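Local coordinates for alginate lyase A1-II' (Sphingomonas sp., PDB 2Z42), which probably cleaves the polysaccharide alginate by a lyase reaction, this chain being the alginate lyase domain of a longer protein, at residues 104-109 with 204-209; 134-139 with 175-180. All coordinates share one frame; numbering follows the deposited sequence.

Contact 1: 104-109 with 204-209; sequences GKIIVA and NYVQDN. With SO4 (sulfate ion), chain C.
The carbonyl oxygen of Y205 is gripped by two donors. I107 N reaches Y205 O at 2.8 Å with a nearly straight bond (175°). Q207 NE2 reaches the same Y205 O at 3.0 Å from the opposite face of the carbonyl plane. The amide approaches steeply, from above that plane, although the acceptor lies close to the amide's own plane. Y205 N returns a bond to I107 O at 2.9 Å, which makes I107 and Y205 a hydrogen-bonded antiparallel pair. I106 and V206 form the adjacent non-hydrogen-bonded pair. Q207 is the centre of an inverse gamma turn, and Q207 N still bonds K105 O at 3.0 Å.

The Q207 chain folds back at chi2 (-64°), which brings NE2 over the centre of the Y205 ring, 3.2 Å above its plane. I107 lies alongside Y205. I107 CG2, in the conformer described, is at the edge of the Y205 ring, 3.8 Å from Y205 CD2. A serine in place of Q207 would probably leave Y205 O without its second donor and strip the amide cover from that ring face. Y205 OH gives a hydrogen bond to O1 of a sulfate, 2.9 Å away, and also bonds S64 N. The sulfate probably comes from the crystallisation liquor.

On the other face of the sheet, I106 CG2 meets V206 CG2 at 4.1 Å. N204 OD1 is buried beside I106 CD1 and CG2 and has no polar partner in the model, while N204 ND2 bonds F51 O.

The pairing joins strand 105-114 to the short strand 204-206 within one antiparallel sheet of a beta sandwich. Strand 120-130 flanks 105-114 on its other side. I106 and V206 face inward onto A216 of strand 215-228, in the second sheet.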
loop_
_atom_site.group_PDB
_atom_site.type_symbol
_atom_site.label_atom_id
_atom_site.label_comp_id
_atom_site.label_asym_id
_atom_site.label_seq_id
_atom_site.Cartn_x
_atom_site.Cartn_y
_atom_site.Cartn_z
ATOM N N GLY A 104 -8.404 15.623 1.719
ATOM C CA GLY A 104 -8.690 14.893 2.958
ATOM C C GLY A 104 -8.588 13.376 2.835
ATOM O O GLY A 104 -9.074 12.646 3.692
ATOM N N LYS A 105 -7.901 12.908 1.794
ATOM C CA LYS A 105 -7.884 11.480 1.480
ATOM C C LYS A 105 -6.515 10.987 1.013
ATOM O O LYS A 105 -5.949 11.536 0.069
ATOM C CB LYS A 105 -8.920 11.209 0.391
ATOM C CG LYS A 105 -8.995 9.777 -0.100
ATOM C CD LYS A 105 -10.028 9.619 -1.215
ATOM C CE LYS A 105 -11.451 9.748 -0.693
ATOM N NZ LYS A 105 -12.387 10.175 -1.772
ATOM N N ILE A 106 -6.001 9.945 1.668
ATOM C CA ILE A 106 -4.755 9.301 1.229
ATOM C C ILE A 106 -4.975 7.799 1.238
ATOM O O ILE A 106 -5.844 7.291 1.939
ATOM C CB ILE A 106 -3.507 9.650 2.095
ATOM C CG1 ILE A 106 -3.618 9.113 3.519
ATOM C CG2 ILE A 106 -3.247 11.169 2.131
ATOM C CD1 ILE A 106 -2.255 9.139 4.257
ATOM N N ILE A 107 -4.182 7.092 0.444
ATOM C CA ILE A 107 -4.183 5.639 0.468
ATOM C C ILE A 107 -2.951 5.197 1.247
ATOM O O ILE A 107 -1.840 5.673 0.979
ATOM C CB ILE A 107 -4.234 5.049 -0.968
ATOM C CG1 ILE A 107 -5.689 4.857 -1.415
ATOM C CG2 ILE A 107 -3.581 3.683 -1.027
ATOM C CD1 ILE A 107 -6.490 6.104 -1.441
ATOM N N VAL A 108 -3.165 4.326 2.232
ATOM C CA VAL A 108 -2.088 3.923 3.147
ATOM C C VAL A 108 -1.634 2.466 2.986
ATOM O O VAL A 108 -0.626 2.061 3.556
ATOM C CB VAL A 108 -2.457 4.252 4.640
ATOM C CG1 VAL A 108 -2.657 5.761 4.807
ATOM C CG2 VAL A 108 -3.722 3.508 5.082
ATOM N N ALA A 109 -2.378 1.689 2.209
ATOM C CA ALA A 109 -1.950 0.334 1.849
ATOM C C ALA A 109 -2.692 -0.136 0.615
ATOM O O ALA A 109 -3.797 0.327 0.330
ATOM C CB ALA A 109 -2.194 -0.636 2.989
ATOM N N ASN A 204 2.197 6.123 1.528
ATOM C CA ASN A 204 1.441 7.360 1.465
ATOM C C ASN A 204 1.196 7.682 0.005
ATOM O O ASN A 204 2.057 8.261 -0.668
ATOM C CB ASN A 204 2.256 8.475 2.134
ATOM C CG ASN A 204 1.526 9.803 2.146
ATOM O OD1 ASN A 204 0.424 9.922 1.599
ATOM N ND2 ASN A 204 2.131 10.810 2.787
ATOM N N TYR A 205 0.026 7.278 -0.479
ATOM C CA TYR A 205 -0.352 7.546 -1.863
ATOM C C TYR A 205 -1.419 8.644 -1.778
ATOM O O TYR A 205 -2.583 8.406 -1.398
ATOM C CB TYR A 205 -0.853 6.242 -2.483
ATOM C CG TYR A 205 -1.403 6.298 -3.882
ATOM C CD1 TYR A 205 -0.895 7.182 -4.842
ATOM C CD2 TYR A 205 -2.420 5.413 -4.262
ATOM C CE1 TYR A 205 -1.412 7.200 -6.137
ATOM C CE2 TYR A 205 -2.926 5.420 -5.548
ATOM C CZ TYR A 205 -2.431 6.320 -6.474
ATOM O OH TYR A 205 -2.935 6.318 -7.750
ATOM N N VAL A 206 -0.983 9.865 -2.054
ATOM C CA VAL A 206 -1.760 11.045 -1.682
ATOM C C VAL A 206 -2.868 11.333 -2.705
ATOM O O VAL A 206 -2.572 11.617 -3.856
ATOM C CB VAL A 206 -0.846 12.276 -1.393
ATOM C CG1 VAL A 206 -0.025 12.682 -2.603
ATOM C CG2 VAL A 206 -1.669 13.443 -0.933
ATOM N N GLN A 207 -4.147 11.247 -2.294
ATOM C CA GLN A 207 -5.252 11.365 -3.264
ATOM C C GLN A 207 -5.627 12.818 -3.520
ATOM O O GLN A 207 -6.788 13.223 -3.318
ATOM C CB GLN A 207 -6.477 10.568 -2.811
ATOM C CG GLN A 207 -6.158 9.124 -2.488
ATOM C CD GLN A 207 -5.670 8.336 -3.698
ATOM O OE1 GLN A 207 -6.451 8.001 -4.594
ATOM N NE2 GLN A 207 -4.365 8.028 -3.729
ATOM N N ASP A 208 -4.627 13.586 -3.953
ATOM C CA ASP A 208 -4.774 15.002 -4.256
ATOM C C ASP A 208 -3.579 15.347 -5.150
ATOM O O ASP A 208 -2.420 15.041 -4.811
ATOM C CB ASP A 208 -4.783 15.806 -2.947
ATOM C CG ASP A 208 -5.129 17.264 -3.136
ATOM O OD1 ASP A 208 -5.682 17.861 -2.190
ATOM O OD2 ASP A 208 -4.816 17.822 -4.194
ATOM N N ASN A 209 -3.864 15.912 -6.324
ATOM C CA ASN A 209 -2.808 16.328 -7.255
ATOM C C ASN A 209 -2.882 17.818 -7.569
ATOM O O ASN A 209 -2.343 18.282 -8.562
ATOM C CB ASN A 209 -2.823 15.481 -8.547
ATOM C CG ASN A 209 -4.166 15.527 -9.297
ATOM O OD1 ASN A 209 -4.427 14.675 -10.151
ATOM N ND2 ASN A 209 -5.005 16.511 -8.992
HETATM S S SO4 C . -5.200 4.275 -9.445
HETATM O O1 SO4 C . -5.001 4.306 -7.998
HETATM O O2 SO4 C . -4.234 5.152 -10.104
HETATM O O3 SO4 C . -5.025 2.918 -9.952
HETATM O O4 SO4 C . -6.553 4.723 -9.760
#

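Contact 2: 134-139 with 175-180; sequences LDMQVK and VTMNGD
Two antiparallel sheets of a beta sandwich face each other here, and side chains make most of the contact. Strands 134-139 and 175-177 run nearly antiparallel (175°), with their axes 8.5 Å apart at closest. No hydrogen bond crosses between them. L134, M136 and V138 point toward the other strand, and V175 and M177 point back.

M136 and V175 overlap along their flanks, each reaching toward the other's strand. In the conformer described, M136 SD sits 3.7 Å from V175 CB, and M136 CB is 3.9 Å from the same V175 CB. Farther along, V138 CG2 meets V175 CG1 more loosely, at 4.4 Å. The M177 chain bends at both chi2 (78°) and chi3, and chi3 is nearly eclipsed (17°). L134 and M177 lie roughly perpendicular, and L134 CD2 comes tentatively within 3.9 Å of M177 CE. The methyls of M136 and M177 are modelled too close together for either position to be trusted.

M177 ends its strand in a type I' turn to D180. M177 N to D180 O (3.1 Å) and D180 N to M177 O (3.0 Å) close this tight hairpin.

Neighbouring strands extend the core. M136 packs on F153 and M177 on I156, both of strand 148-156. M177 also touches Y162 and M164 of strand 162-169, and V138 touches V184 of strand 180-185.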
loop_
_atom_site.group_PDB
_atom_site.type_symbol
_atom_site.label_atom_id
_atom_site.label_comp_id
_atom_site.label_asym_id
_atom_site.label_seq_id
_atom_site.Cartn_x
_atom_site.Cartn_y
_atom_site.Cartn_z
ATOM N N LEU A 134 -11.823 4.629 7.495
ATOM C CA LEU A 134 -10.995 3.998 6.475
ATOM C C LEU A 134 -11.884 3.080 5.656
ATOM O O LEU A 134 -12.670 2.314 6.207
ATOM C CB LEU A 134 -9.783 3.248 7.060
ATOM C CG LEU A 134 -8.809 2.834 5.939
ATOM C CD1 LEU A 134 -7.371 3.060 6.311
ATOM C CD2 LEU A 134 -9.043 1.404 5.561
ATOM N N ASP A 135 -11.752 3.175 4.338
ATOM C CA ASP A 135 -12.539 2.396 3.396
ATOM C C ASP A 135 -11.594 1.447 2.683
ATOM O O ASP A 135 -10.733 1.895 1.921
ATOM C CB ASP A 135 -13.239 3.338 2.414
ATOM C CG ASP A 135 -14.081 2.615 1.354
ATOM O OD1 ASP A 135 -14.264 1.374 1.421
ATOM O OD2 ASP A 135 -14.543 3.325 0.441
ATOM N N MET A 136 -11.715 0.144 2.933
ATOM C CA MET A 136 -10.816 -0.815 2.278
ATOM C C MET A 136 -11.495 -1.335 1.011
ATOM O O MET A 136 -12.193 -2.358 1.048
ATOM C CB MET A 136 -10.371 -1.954 3.223
ATOM C CG MET A 136 -9.712 -1.475 4.521
ATOM S SD MET A 136 -8.642 -2.660 5.385
ATOM C CE MET A 136 -9.207 -2.464 7.027
ATOM N N GLN A 137 -11.282 -0.604 -0.092
ATOM C CA GLN A 137 -11.961 -0.800 -1.366
ATOM C C GLN A 137 -11.404 -2.004 -2.095
ATOM O O GLN A 137 -10.197 -2.102 -2.298
ATOM C CB GLN A 137 -11.849 0.462 -2.213
ATOM C CG GLN A 137 -12.379 1.678 -1.462
ATOM C CD GLN A 137 -12.160 2.988 -2.188
ATOM O OE1 GLN A 137 -12.764 4.010 -1.826
ATOM N NE2 GLN A 137 -11.288 2.984 -3.196
ATOM N N VAL A 138 -12.288 -2.925 -2.461
ATOM C CA VAL A 138 -11.880 -4.108 -3.230
ATOM C C VAL A 138 -12.513 -4.038 -4.621
ATOM O O VAL A 138 -13.725 -4.069 -4.745
ATOM C CB VAL A 138 -12.271 -5.429 -2.517
ATOM C CG1 VAL A 138 -11.741 -6.641 -3.294
ATOM C CG2 VAL A 138 -11.758 -5.447 -1.070
ATOM N N LYS A 139 -11.688 -3.952 -5.662
ATOM C CA LYS A 139 -12.191 -3.816 -7.041
ATOM C C LYS A 139 -13.038 -5.014 -7.472
ATOM O O LYS A 139 -12.735 -6.148 -7.129
ATOM C CB LYS A 139 -11.027 -3.609 -8.013
ATOM C CG LYS A 139 -11.460 -3.199 -9.430
ATOM C CD LYS A 139 -10.489 -2.265 -10.106
ATOM C CE LYS A 139 -10.584 -0.835 -9.509
ATOM N NZ LYS A 139 -9.884 0.231 -10.304
ATOM N N VAL A 175 -10.066 -8.127 4.696
ATOM C CA VAL A 175 -9.572 -6.805 5.016
ATOM C C VAL A 175 -9.900 -6.496 6.472
ATOM O O VAL A 175 -11.050 -6.585 6.883
ATOM C CB VAL A 175 -10.058 -5.733 4.002
ATOM C CG1 VAL A 175 -9.474 -6.027 2.626
ATOM C CG2 VAL A 175 -11.593 -5.655 3.915
ATOM N N THR A 176 -8.882 -6.155 7.261
ATOM C CA THR A 176 -9.081 -6.026 8.709
ATOM C C THR A 176 -8.531 -4.706 9.215
ATOM O O THR A 176 -7.382 -4.369 8.932
ATOM C CB THR A 176 -8.422 -7.175 9.508
ATOM O OG1 THR A 176 -8.959 -8.444 9.110
ATOM C CG2 THR A 176 -8.641 -6.998 11.004
ATOM N N MET A 177 -9.364 -3.951 9.932
ATOM C CA MET A 177 -8.915 -2.747 10.614
ATOM C C MET A 177 -9.302 -2.854 12.071
ATOM O O MET A 177 -10.491 -2.966 12.391
ATOM C CB MET A 177 -9.571 -1.498 10.034
ATOM C CG MET A 177 -9.032 -0.193 10.587
ATOM S SD MET A 177 -7.444 0.355 9.921
ATOM C CE MET A 177 -7.328 -0.625 8.453
ATOM N N ASN A 178 -8.307 -2.816 12.943
ATOM C CA ASN A 178 -8.562 -2.837 14.382
ATOM C C ASN A 178 -9.499 -3.978 14.778
ATOM O O ASN A 178 -10.509 -3.778 15.463
ATOM C CB ASN A 178 -9.101 -1.483 14.824
ATOM C CG ASN A 178 -8.096 -0.360 14.612
ATOM O OD1 ASN A 178 -6.884 -0.588 14.594
ATOM N ND2 ASN A 178 -8.592 0.855 14.466
ATOM N N GLY A 179 -9.161 -5.181 14.334
ATOM C CA GLY A 179 -9.885 -6.384 14.745
ATOM C C GLY A 179 -11.213 -6.615 14.060
ATOM O O GLY A 179 -11.863 -7.638 14.310
ATOM N N ASP A 180 -11.614 -5.683 13.192
ATOM C CA ASP A 180 -12.859 -5.832 12.441
ATOM C C ASP A 180 -12.544 -6.343 11.033
ATOM O O ASP A 180 -11.891 -5.649 10.245
ATOM C CB ASP A 180 -13.624 -4.509 12.410
ATOM C CG ASP A 180 -15.066 -4.669 11.944
ATOM O OD1 ASP A 180 -15.402 -5.739 11.401
ATOM O OD2 ASP A 180 -15.856 -3.725 12.135
#

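The centres of the two contacts lie about 15 Å apart in one beta sandwich. Contact 1 pairs neighbouring strands within one sheet; contact 2 spans the core to the other sheet. Strands 105-114 and 132-139 belong to the same sheet, separated by strand 120-130. The contacts touch directly where V108 CG2 meets L134 CD1 at 3.9 Å. Along the chain, contact 2 is nested inside the loop that contact 1 closes: 104-109 comes first, then 134-139, 175-180 and 204-209. Together they show how distant parts of the chain build one sheet and pack it on the second, consistent with the concanavalin-like fold of this family.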